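PDB 2P25: glyoxalase family protein from Enterococcus faecalis, which is of unassigned function but belongs to the glyoxalase/bleomycin resistance protein/dioxygenase superfamily, built from two beta-alpha-beta-beta-beta modules. Local coordinates for residues L32-R37 with N41-D46; Q52-F57 with R75-K80; N21-K26 with L120-H125. All coordinates share one frame; numbering follows the deposited sequence.

Interaction 1. Residues L32-R37 with N41-D46; sequences LRENHR and NDIKLD
An antiparallel beta hairpin at the edge of the first mixed sheet joins 32-37 to 41-46, with a classic beta bulge where L32 and R33 both face D46. The axes of 33-37 and 42-46 come within 4.6 Å of each other, nearly antiparallel (161°). At the bulge, D46 O accepts from L32 N at 2.8 Å and, at a longer 3.2 Å, from R33 N, while D46 N returns a bond to R33 O. Beyond it the ladder is regular: N35 with K44 and R37 with D42 are hydrogen-bonded pairs, E34 with L45 and H36 with I43 non-hydrogen-bonded ones.

The face bearing R33, N35, R37, D42, K44 and D46 is mostly charged. R33 bends at chi3 (66°), turning the edge of its guanidinium to D46, where NH2 meets D46 OD2 at 2.9 Å; the oxygen lies in the guanidinium plane, but the nitrogen stands above the carboxylate plane. K44 NZ holds the same carboxylate and also pairs with E55 on the neighbouring strand 52-58, so the lysine's charge sits between two acids, which probably favours their ionised forms. R37 NH1 meets D42 OD2 at 2.7 Å in a second salt bridge, the flat groups nearly coplanar, though the hydrogen bond is weak. A water accepts from N35 ND2 and donates to K44 O.

On the other face, the aliphatic chain of E34 lies against I43 CG2 and L45 CD1, and its OE1 reaches the hydroxyl of Y16 on helix 16-26. A branched isoleucine suits the place opposite H36: its CG1 makes a CH-pi contact 3.9 Å from the ring centroid, and the ring is held from turning by H36 NE2, which donates to E34 OE2 at 3.0 Å, in the ring plane and at the oxygen's anti lone pair.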
loop_
_atom_site.group_PDB
_atom_site.type_symbol
_atom_site.label_atom_id
_atom_site.label_comp_id
_atom_site.label_asym_id
_atom_site.label_seq_id
_atom_site.Cartn_x
_atom_site.Cartn_y
_atom_site.Cartn_z
ATOM N N LEU A 32 12.730 -13.112 -0.276
ATOM C CA LEU A 32 13.124 -13.162 -1.680
ATOM C C LEU A 32 14.537 -12.624 -1.845
ATOM O O LEU A 32 15.377 -13.256 -2.479
ATOM C CB LEU A 32 12.155 -12.339 -2.530
ATOM C CG LEU A 32 12.339 -12.374 -4.037
ATOM C CD1 LEU A 32 12.164 -13.799 -4.529
ATOM C CD2 LEU A 32 11.286 -11.449 -4.651
ATOM N N ARG A 33 14.788 -11.439 -1.291
ATOM C CA ARG A 33 16.127 -10.869 -1.290
ATOM C C ARG A 33 16.336 -9.965 -0.084
ATOM O O ARG A 33 15.379 -9.428 0.459
ATOM C CB ARG A 33 16.472 -10.194 -2.639
ATOM C CG ARG A 33 15.766 -8.923 -2.967
ATOM C CD ARG A 33 16.173 -8.444 -4.394
ATOM N NE ARG A 33 15.694 -9.362 -5.429
ATOM C CZ ARG A 33 14.424 -9.419 -5.856
ATOM N NH1 ARG A 33 14.082 -10.289 -6.798
ATOM N NH2 ARG A 33 13.495 -8.608 -5.348
ATOM N N GLU A 34 17.582 -9.811 0.344
ATOM C CA GLU A 34 17.937 -8.875 1.419
ATOM C C GLU A 34 19.240 -8.215 1.026
ATOM O O GLU A 34 20.196 -8.905 0.697
ATOM C CB GLU A 34 18.127 -9.570 2.792
ATOM C CG GLU A 34 18.572 -8.558 3.897
ATOM C CD GLU A 34 18.793 -9.146 5.305
ATOM O OE1 GLU A 34 18.149 -10.141 5.640
ATOM O OE2 GLU A 34 19.604 -8.567 6.076
ATOM N N ASN A 35 19.272 -6.884 1.033
ATOM C CA ASN A 35 20.492 -6.153 0.693
ATOM C C ASN A 35 20.633 -4.873 1.491
ATOM O O ASN A 35 19.658 -4.162 1.684
ATOM C CB ASN A 35 20.480 -5.776 -0.788
ATOM C CG ASN A 35 20.697 -6.968 -1.696
ATOM O OD1 ASN A 35 21.830 -7.426 -1.883
ATOM N ND2 ASN A 35 19.604 -7.476 -2.269
ATOM N N HIS A 36 21.859 -4.554 1.890
ATOM C CA HIS A 36 22.126 -3.357 2.700
ATOM C C HIS A 36 22.581 -2.234 1.782
ATOM O O HIS A 36 23.506 -2.417 0.991
ATOM C CB HIS A 36 23.170 -3.695 3.778
ATOM C CG HIS A 36 22.749 -4.814 4.688
ATOM N ND1 HIS A 36 23.327 -5.039 5.921
ATOM C CD2 HIS A 36 21.785 -5.760 4.549
ATOM C CE1 HIS A 36 22.746 -6.080 6.494
ATOM N NE2 HIS A 36 21.805 -6.534 5.684
ATOM N N ARG A 37 21.916 -1.091 1.851
ATOM C CA ARG A 37 22.231 0.010 0.951
ATOM C C ARG A 37 23.016 1.078 1.713
ATOM O O ARG A 37 22.413 1.923 2.377
ATOM C CB ARG A 37 20.952 0.598 0.353
ATOM C CG ARG A 37 20.052 -0.426 -0.315
ATOM C CD ARG A 37 18.607 -0.032 -0.163
ATOM N NE ARG A 37 18.068 0.644 -1.331
ATOM C CZ ARG A 37 17.319 1.744 -1.308
ATOM N NH1 ARG A 37 16.994 2.339 -0.162
ATOM N NH2 ARG A 37 16.888 2.255 -2.452
ATOM N N ASN A 41 20.678 5.098 4.547
ATOM C CA ASN A 41 21.502 3.963 4.795
ATOM C C ASN A 41 20.490 3.025 5.463
ATOM O O ASN A 41 19.963 3.278 6.564
ATOM C CB ASN A 41 22.632 4.300 5.754
ATOM C CG ASN A 41 22.133 4.826 7.102
ATOM O OD1 ASN A 41 21.104 5.512 7.193
ATOM N ND2 ASN A 41 22.867 4.498 8.156
ATOM N N ASP A 42 20.154 1.971 4.753
ATOM C CA ASP A 42 19.044 1.161 5.183
ATOM C C ASP A 42 19.310 -0.267 4.794
ATOM O O ASP A 42 20.398 -0.597 4.296
ATOM C CB ASP A 42 17.703 1.696 4.618
ATOM C CG ASP A 42 17.657 1.750 3.086
ATOM O OD1 ASP A 42 18.502 1.124 2.420
ATOM O OD2 ASP A 42 16.749 2.420 2.539
ATOM N N ILE A 43 18.334 -1.108 5.081
ATOM C CA ILE A 43 18.286 -2.466 4.592
ATOM C C ILE A 43 17.027 -2.568 3.735
ATOM O O ILE A 43 15.969 -2.079 4.142
ATOM C CB ILE A 43 18.226 -3.495 5.746
ATOM C CG1 ILE A 43 19.499 -3.407 6.598
ATOM C CG2 ILE A 43 18.038 -4.928 5.191
ATOM C CD1 ILE A 43 19.458 -4.221 7.851
ATOM N N LYS A 44 17.158 -3.168 2.545
ATOM C CA LYS A 44 16.018 -3.415 1.666
ATOM C C LYS A 44 15.717 -4.911 1.679
ATOM O O LYS A 44 16.518 -5.720 1.223
ATOM C CB LYS A 44 16.302 -2.937 0.240
ATOM C CG LYS A 44 15.086 -2.876 -0.663
ATOM C CD LYS A 44 15.434 -2.238 -2.024
ATOM C CE LYS A 44 14.252 -2.336 -2.975
ATOM N NZ LYS A 44 13.968 -3.752 -3.330
ATOM N N LEU A 45 14.565 -5.266 2.225
ATOM C CA LEU A 45 14.149 -6.653 2.384
ATOM C C LEU A 45 12.931 -6.894 1.509
ATOM O O LEU A 45 11.878 -6.250 1.732
ATOM C CB LEU A 45 13.845 -6.899 3.879
ATOM C CG LEU A 45 13.385 -8.270 4.351
ATOM C CD1 LEU A 45 14.462 -9.363 4.058
ATOM C CD2 LEU A 45 12.980 -8.249 5.817
ATOM N N ASP A 46 13.084 -7.731 0.476
ATOM C CA ASP A 46 11.954 -8.122 -0.398
ATOM C C ASP A 46 11.393 -9.476 0.032
ATOM O O ASP A 46 12.123 -10.451 0.160
ATOM C CB ASP A 46 12.349 -8.193 -1.877
ATOM C CG ASP A 46 12.739 -6.833 -2.457
ATOM O OD1 ASP A 46 11.976 -5.875 -2.290
ATOM O OD2 ASP A 46 13.790 -6.735 -3.112
HETATM O O HOH W 1 16.880 -6.173 -1.577
#

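Interaction 2. Residues Q52-F57 with R75-K80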
loop_
_atom_site.group_PDB
_atom_site.type_symbol
_atom_site.label_atom_id
_atom_site.label_comp_id
_atom_site.label_asym_id
_atom_site.label_seq_id
_atom_site.Cartn_x
_atom_site.Cartn_y
_atom_site.Cartn_z
ATOM N N GLN A 52 2.174 -12.453 -4.203
ATOM C CA GLN A 52 2.257 -11.171 -3.562
ATOM C C GLN A 52 3.724 -10.836 -3.237
ATOM O O GLN A 52 4.478 -11.712 -2.827
ATOM C CB GLN A 52 1.438 -11.246 -2.285
ATOM C CG GLN A 52 1.091 -9.917 -1.707
ATOM C CD GLN A 52 0.731 -10.022 -0.255
ATOM O OE1 GLN A 52 0.138 -11.017 0.175
ATOM N NE2 GLN A 52 1.073 -8.995 0.515
ATOM N N GLU A 53 4.126 -9.583 -3.431
ATOM C CA GLU A 53 5.463 -9.161 -3.007
ATOM C C GLU A 53 5.409 -7.943 -2.098
ATOM O O GLU A 53 4.621 -7.011 -2.313
ATOM C CB GLU A 53 6.353 -8.904 -4.214
ATOM C CG GLU A 53 7.803 -8.582 -3.883
ATOM C CD GLU A 53 8.748 -8.863 -5.063
ATOM O OE1 GLU A 53 8.429 -9.733 -5.908
ATOM O OE2 GLU A 53 9.814 -8.211 -5.132
ATOM N N LEU A 54 6.241 -7.972 -1.066
ATOM C CA LEU A 54 6.281 -6.890 -0.102
ATOM C C LEU A 54 7.721 -6.422 -0.015
ATOM O O LEU A 54 8.618 -7.237 0.189
ATOM C CB LEU A 54 5.797 -7.427 1.250
ATOM C CG LEU A 54 5.006 -6.602 2.222
ATOM C CD1 LEU A 54 3.674 -6.144 1.595
ATOM C CD2 LEU A 54 4.798 -7.461 3.459
ATOM N N GLU A 55 7.956 -5.134 -0.226
ATOM C CA GLU A 55 9.289 -4.545 -0.143
ATOM C C GLU A 55 9.409 -3.709 1.115
ATOM O O GLU A 55 8.666 -2.744 1.273
ATOM C CB GLU A 55 9.468 -3.655 -1.342
ATOM C CG GLU A 55 10.804 -3.103 -1.586
ATOM C CD GLU A 55 10.903 -2.641 -3.022
ATOM O OE1 GLU A 55 11.051 -3.498 -3.942
ATOM O OE2 GLU A 55 10.799 -1.429 -3.225
ATOM N N ILE A 56 10.350 -4.047 1.984
ATOM C CA ILE A 56 10.451 -3.347 3.260
ATOM C C ILE A 56 11.786 -2.641 3.340
ATOM O O ILE A 56 12.836 -3.278 3.153
ATOM C CB ILE A 56 10.267 -4.296 4.457
ATOM C CG1 ILE A 56 9.018 -5.172 4.246
ATOM C CG2 ILE A 56 10.215 -3.486 5.759
ATOM C CD1 ILE A 56 8.661 -6.044 5.403
ATOM N N PHE A 57 11.748 -1.339 3.586
ATOM C CA PHE A 57 12.947 -0.534 3.784
ATOM C C PHE A 57 13.080 -0.337 5.291
ATOM O O PHE A 57 12.148 0.129 5.916
ATOM C CB PHE A 57 12.786 0.835 3.092
ATOM C CG PHE A 57 12.732 0.730 1.587
ATOM C CD1 PHE A 57 13.878 0.930 0.818
ATOM C CD2 PHE A 57 11.534 0.430 0.954
ATOM C CE1 PHE A 57 13.818 0.816 -0.579
ATOM C CE2 PHE A 57 11.469 0.297 -0.430
ATOM C CZ PHE A 57 12.603 0.508 -1.196
ATOM N N ARG A 75 -2.486 4.521 3.253
ATOM C CA ARG A 75 -3.101 4.479 4.579
ATOM C C ARG A 75 -3.007 3.090 5.233
ATOM O O ARG A 75 -2.568 2.950 6.377
ATOM C CB ARG A 75 -4.594 4.857 4.436
ATOM C CG ARG A 75 -5.397 4.799 5.713
ATOM C CD ARG A 75 -6.837 5.130 5.319
ATOM N NE ARG A 75 -7.790 5.131 6.417
ATOM C CZ ARG A 75 -8.535 6.187 6.782
ATOM N NH1 ARG A 75 -8.418 7.392 6.192
ATOM N NH2 ARG A 75 -9.386 6.043 7.786
ATOM N N HIS A 76 -3.485 2.084 4.531
ATOM C CA HIS A 76 -3.441 0.706 5.076
ATOM C C HIS A 76 -3.410 -0.322 3.983
ATOM O O HIS A 76 -3.640 -0.003 2.814
ATOM C CB HIS A 76 -4.547 0.449 6.122
ATOM C CG HIS A 76 -5.956 0.427 5.576
ATOM N ND1 HIS A 76 -6.409 -0.519 4.684
ATOM C CD2 HIS A 76 -7.027 1.207 5.867
ATOM C CE1 HIS A 76 -7.691 -0.310 4.427
ATOM N NE2 HIS A 76 -8.079 0.749 5.115
ATOM N N LEU A 77 -3.124 -1.573 4.368
ATOM C CA LEU A 77 -3.134 -2.684 3.436
ATOM C C LEU A 77 -4.122 -3.686 3.999
ATOM O O LEU A 77 -4.129 -3.903 5.202
ATOM C CB LEU A 77 -1.754 -3.345 3.418
ATOM C CG LEU A 77 -1.518 -4.560 2.552
ATOM C CD1 LEU A 77 -1.844 -4.257 1.093
ATOM C CD2 LEU A 77 -0.016 -4.938 2.709
ATOM N N ALA A 78 -4.994 -4.226 3.148
ATOM C CA ALA A 78 -6.043 -5.136 3.624
ATOM C C ALA A 78 -5.857 -6.503 3.016
ATOM O O ALA A 78 -5.635 -6.605 1.803
ATOM C CB ALA A 78 -7.399 -4.585 3.229
ATOM N N PHE A 79 -6.031 -7.541 3.843
ATOM C CA PHE A 79 -5.949 -8.921 3.392
ATOM C C PHE A 79 -7.351 -9.536 3.288
ATOM O O PHE A 79 -8.173 -9.352 4.184
ATOM C CB PHE A 79 -5.107 -9.735 4.395
ATOM C CG PHE A 79 -3.676 -9.293 4.488
ATOM C CD1 PHE A 79 -2.747 -9.710 3.546
ATOM C CD2 PHE A 79 -3.243 -8.468 5.532
ATOM C CE1 PHE A 79 -1.403 -9.287 3.625
ATOM C CE2 PHE A 79 -1.914 -8.070 5.624
ATOM C CZ PHE A 79 -0.990 -8.493 4.662
ATOM N N LYS A 80 -7.626 -10.267 2.205
ATOM C CA LYS A 80 -8.881 -10.995 2.094
ATOM C C LYS A 80 -8.728 -12.320 2.843
ATOM O O LYS A 80 -7.725 -13.031 2.655
ATOM C CB LYS A 80 -9.264 -11.292 0.630
ATOM C CG LYS A 80 -10.749 -11.742 0.511
ATOM C CD LYS A 80 -11.196 -12.000 -0.918
ATOM C CE LYS A 80 -12.559 -12.664 -0.908
ATOM N NZ LYS A 80 -12.642 -13.627 0.247
#
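Strands 52-57 and 75-80 belong to different sheets and share no backbone hydrogen bond; their closest alpha carbons, L54 CA and L77 CA, are 10.9 Å apart, so side chains alone bridge the gap. Strand 52-58 ends the first beta-alpha-beta-beta-beta module and 73-80 begins the second, so the contact joins the sheets of the two modules. Two pairs carry it, both buried.

L54 and L77 each send one methyl forward, and L54 CD1 meets L77 CD2 at 4.0 Å, the two side chains slanting across one another. In L77, CG stands opposite the backbone N (chi1 178°), which carries the isobutyl group out from its strand toward the other sheet. Leucine fits here because its branched end lies two carbons beyond CA and can span half of a wide gap. Y23 of helix 16-26 packs on L54, and L122 of strand 121-125 on L77.

The second pair is Q52 with F79. The extended glutamine chain brings its terminal amide to F79 CE1, crossing the phenylalanine side chain at about a right angle, with amide and ring planes 50° apart. F3 of the second subunit packs on Q52 and meets the F79 ring edge-to-face, so the dimer partner packs here too.

With no hydrogen bond or charge pair across it, cohesion probably rests on van der Waals packing and burial of apolar surface.

Interaction 3. Residues N21-K26 with L120-H125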
loop_
_atom_site.group_PDB
_atom_site.type_symbol
_atom_site.label_atom_id
_atom_site.label_comp_id
_atom_site.label_asym_id
_atom_site.label_seq_id
_atom_site.Cartn_x
_atom_site.Cartn_y
_atom_site.Cartn_z
ATOM N N ASN A 21 10.617 -10.924 12.703
ATOM C CA ASN A 21 9.730 -11.631 13.631
ATOM C C ASN A 21 8.277 -11.512 13.159
ATOM O O ASN A 21 7.535 -12.498 13.133
ATOM C CB ASN A 21 9.930 -11.055 15.029
ATOM C CG ASN A 21 9.107 -11.749 16.086
ATOM O OD1 ASN A 21 9.295 -12.942 16.378
ATOM N ND2 ASN A 21 8.197 -10.996 16.695
ATOM N N PHE A 22 7.892 -10.321 12.724
ATOM C CA PHE A 22 6.498 -10.063 12.361
ATOM C C PHE A 22 6.161 -10.556 10.952
ATOM O O PHE A 22 5.275 -11.399 10.773
ATOM C CB PHE A 22 6.197 -8.564 12.504
ATOM C CG PHE A 22 4.746 -8.207 12.290
ATOM C CD1 PHE A 22 3.843 -8.188 13.380
ATOM C CD2 PHE A 22 4.288 -7.849 11.023
ATOM C CE1 PHE A 22 2.482 -7.820 13.178
ATOM C CE2 PHE A 22 2.941 -7.467 10.797
ATOM C CZ PHE A 22 2.023 -7.487 11.884
ATOM N N TYR A 23 6.841 -10.028 9.944
ATOM C CA TYR A 23 6.467 -10.347 8.562
ATOM C C TYR A 23 6.862 -11.741 8.089
ATOM O O TYR A 23 6.120 -12.390 7.373
ATOM C CB TYR A 23 7.000 -9.287 7.597
ATOM C CG TYR A 23 6.272 -7.978 7.718
ATOM C CD1 TYR A 23 5.045 -7.794 7.102
ATOM C CD2 TYR A 23 6.805 -6.910 8.473
ATOM C CE1 TYR A 23 4.356 -6.599 7.206
ATOM C CE2 TYR A 23 6.112 -5.697 8.589
ATOM C CZ TYR A 23 4.898 -5.548 7.941
ATOM O OH TYR A 23 4.179 -4.376 8.006
ATOM N N VAL A 24 8.055 -12.177 8.471
ATOM C CA VAL A 24 8.536 -13.471 8.036
ATOM C C VAL A 24 8.021 -14.564 8.966
ATOM O O VAL A 24 7.370 -15.515 8.502
ATOM C CB VAL A 24 10.073 -13.484 7.902
ATOM C CG1 VAL A 24 10.587 -14.908 7.531
ATOM C CG2 VAL A 24 10.530 -12.431 6.846
ATOM N N GLU A 25 8.307 -14.459 10.261
ATOM C CA GLU A 25 7.990 -15.563 11.170
ATOM C C GLU A 25 6.495 -15.738 11.444
ATOM O O GLU A 25 5.992 -16.869 11.459
ATOM C CB GLU A 25 8.827 -15.492 12.472
ATOM C CG GLU A 25 10.359 -15.617 12.247
ATOM C CD GLU A 25 10.773 -16.925 11.556
ATOM O OE1 GLU A 25 10.138 -17.978 11.815
ATOM O OE2 GLU A 25 11.736 -16.901 10.753
ATOM N N LYS A 26 5.777 -14.638 11.635
ATOM C CA LYS A 26 4.376 -14.715 11.975
ATOM C C LYS A 26 3.444 -14.697 10.784
ATOM O O LYS A 26 2.592 -15.575 10.652
ATOM C CB LYS A 26 4.002 -13.637 13.004
ATOM C CG LYS A 26 4.794 -13.809 14.270
ATOM C CD LYS A 26 4.535 -12.705 15.283
ATOM C CE LYS A 26 5.264 -13.010 16.585
ATOM N NZ LYS A 26 5.073 -11.930 17.621
ATOM N N LEU A 120 1.638 0.287 11.645
ATOM C CA LEU A 120 0.966 0.300 10.343
ATOM C C LEU A 120 -0.329 -0.486 10.459
ATOM O O LEU A 120 -0.288 -1.654 10.857
ATOM C CB LEU A 120 1.836 -0.344 9.256
ATOM C CG LEU A 120 1.188 -0.387 7.854
ATOM C CD1 LEU A 120 0.767 1.027 7.311
ATOM C CD2 LEU A 120 2.134 -1.083 6.892
ATOM N N PRO A 121 -1.486 0.137 10.147
ATOM C CA PRO A 121 -2.731 -0.657 10.161
ATOM C C PRO A 121 -2.782 -1.680 9.037
ATOM O O PRO A 121 -2.535 -1.359 7.850
ATOM C CB PRO A 121 -3.848 0.402 9.981
ATOM C CG PRO A 121 -3.162 1.749 10.284
ATOM C CD PRO A 121 -1.740 1.554 9.834
ATOM N N LEU A 122 -3.135 -2.911 9.414
ATOM C CA LEU A 122 -3.284 -4.005 8.473
ATOM C C LEU A 122 -4.680 -4.548 8.699
ATOM O O LEU A 122 -5.043 -4.916 9.826
ATOM C CB LEU A 122 -2.216 -5.075 8.713
ATOM C CG LEU A 122 -0.774 -4.567 8.511
ATOM C CD1 LEU A 122 0.240 -5.625 8.985
ATOM C CD2 LEU A 122 -0.578 -4.279 6.998
ATOM N N GLU A 123 -5.476 -4.567 7.638
ATOM C CA GLU A 123 -6.867 -4.990 7.777
ATOM C C GLU A 123 -7.070 -6.452 7.383
ATOM O O GLU A 123 -6.436 -6.935 6.446
ATOM C CB GLU A 123 -7.716 -4.085 6.917
ATOM C CG GLU A 123 -9.217 -4.205 7.101
ATOM C CD GLU A 123 -9.955 -3.416 6.039
ATOM O OE1 GLU A 123 -9.828 -2.182 6.016
ATOM O OE2 GLU A 123 -10.620 -4.014 5.184
ATOM N N LEU A 124 -7.995 -7.124 8.072
ATOM C CA LEU A 124 -8.547 -8.406 7.629
ATOM C C LEU A 124 -9.973 -8.151 7.184
ATOM O O LEU A 124 -10.744 -7.477 7.886
ATOM C CB LEU A 124 -8.552 -9.405 8.792
ATOM C CG LEU A 124 -7.230 -9.777 9.472
ATOM C CD1 LEU A 124 -7.479 -10.744 10.645
ATOM C CD2 LEU A 124 -6.269 -10.377 8.462
ATOM N N HIS A 125 -10.332 -8.673 6.009
ATOM C CA HIS A 125 -11.648 -8.432 5.454
ATOM C C HIS A 125 -12.164 -9.695 4.776
ATOM O O HIS A 125 -11.456 -10.289 3.967
ATOM C CB HIS A 125 -11.534 -7.297 4.422
ATOM C CG HIS A 125 -12.829 -6.639 4.083
ATOM N ND1 HIS A 125 -13.864 -7.300 3.456
ATOM C CD2 HIS A 125 -13.242 -5.359 4.244
ATOM C CE1 HIS A 125 -14.867 -6.459 3.261
ATOM N NE2 HIS A 125 -14.515 -5.274 3.729
#
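Apolar packing dominates where F22 and Y23 of helix 16-26 meet L122 of strand 121-125 and L120 just ahead of it. F22 and L122 approach from opposite directions: L122 CD1 comes to the edge of the phenyl ring, near its plane, 3.7 Å from F22 CE2 and a little farther from F22 CZ. F22 reaches the strand because its ring stands opposite the backbone N (chi1 -174°), pointing away from the helix. A long side chain suits this place, since the nearest alpha carbons of helix and strand, Y23 CA and L122 CA, lie 11.6 Å apart. F114 of strand 110-115 packs against both F22 and L122. Y23 OH passes L120 CD2 at 4.0 Å, the two side chains crossing at about a right angle.

Within the helix, F22 CD2 lies over the centre of the Y23 ring, 3.6 Å above its plane, so the two rings pack on each other as well as on the leucines.

The one polar side-chain group at this meeting, Y23 OH, bonds outside both segments, to D116 OD2. Tyrosine therefore serves twice, its ring in the apolar core and its buried hydroxyl satisfied by an acid. D116 also accepts from L120 N, through its other oxygen.

This is a helix packed by aromatic side chains onto a sheet from the other half of the chain, consistent with the paired beta-alpha-beta-beta-beta modules of the glyoxalase superfamily.

From the N terminus, helix 16-26 supplies the first half of interaction 3, whose loop closes only at strand 121-125. Both other contacts nest inside that loop, one after the other. Interaction 1 closes a short hairpin of strands 30-37 and 42-49; interaction 2 then opens at strand 52-58, to close at strand 73-80. Interactions 1 and 2 are joined by a probable backbone hydrogen bond of I56 N to L45 O, in the sheet holding strands 42-49 and 52-58; interactions 2 and 3 by probable hydrogen bonds of L77 and F79 with E123, in the sheet holding strands 73-80 and 121-125. Interaction 1 is thus local, while the other two tie the halves of the chain together.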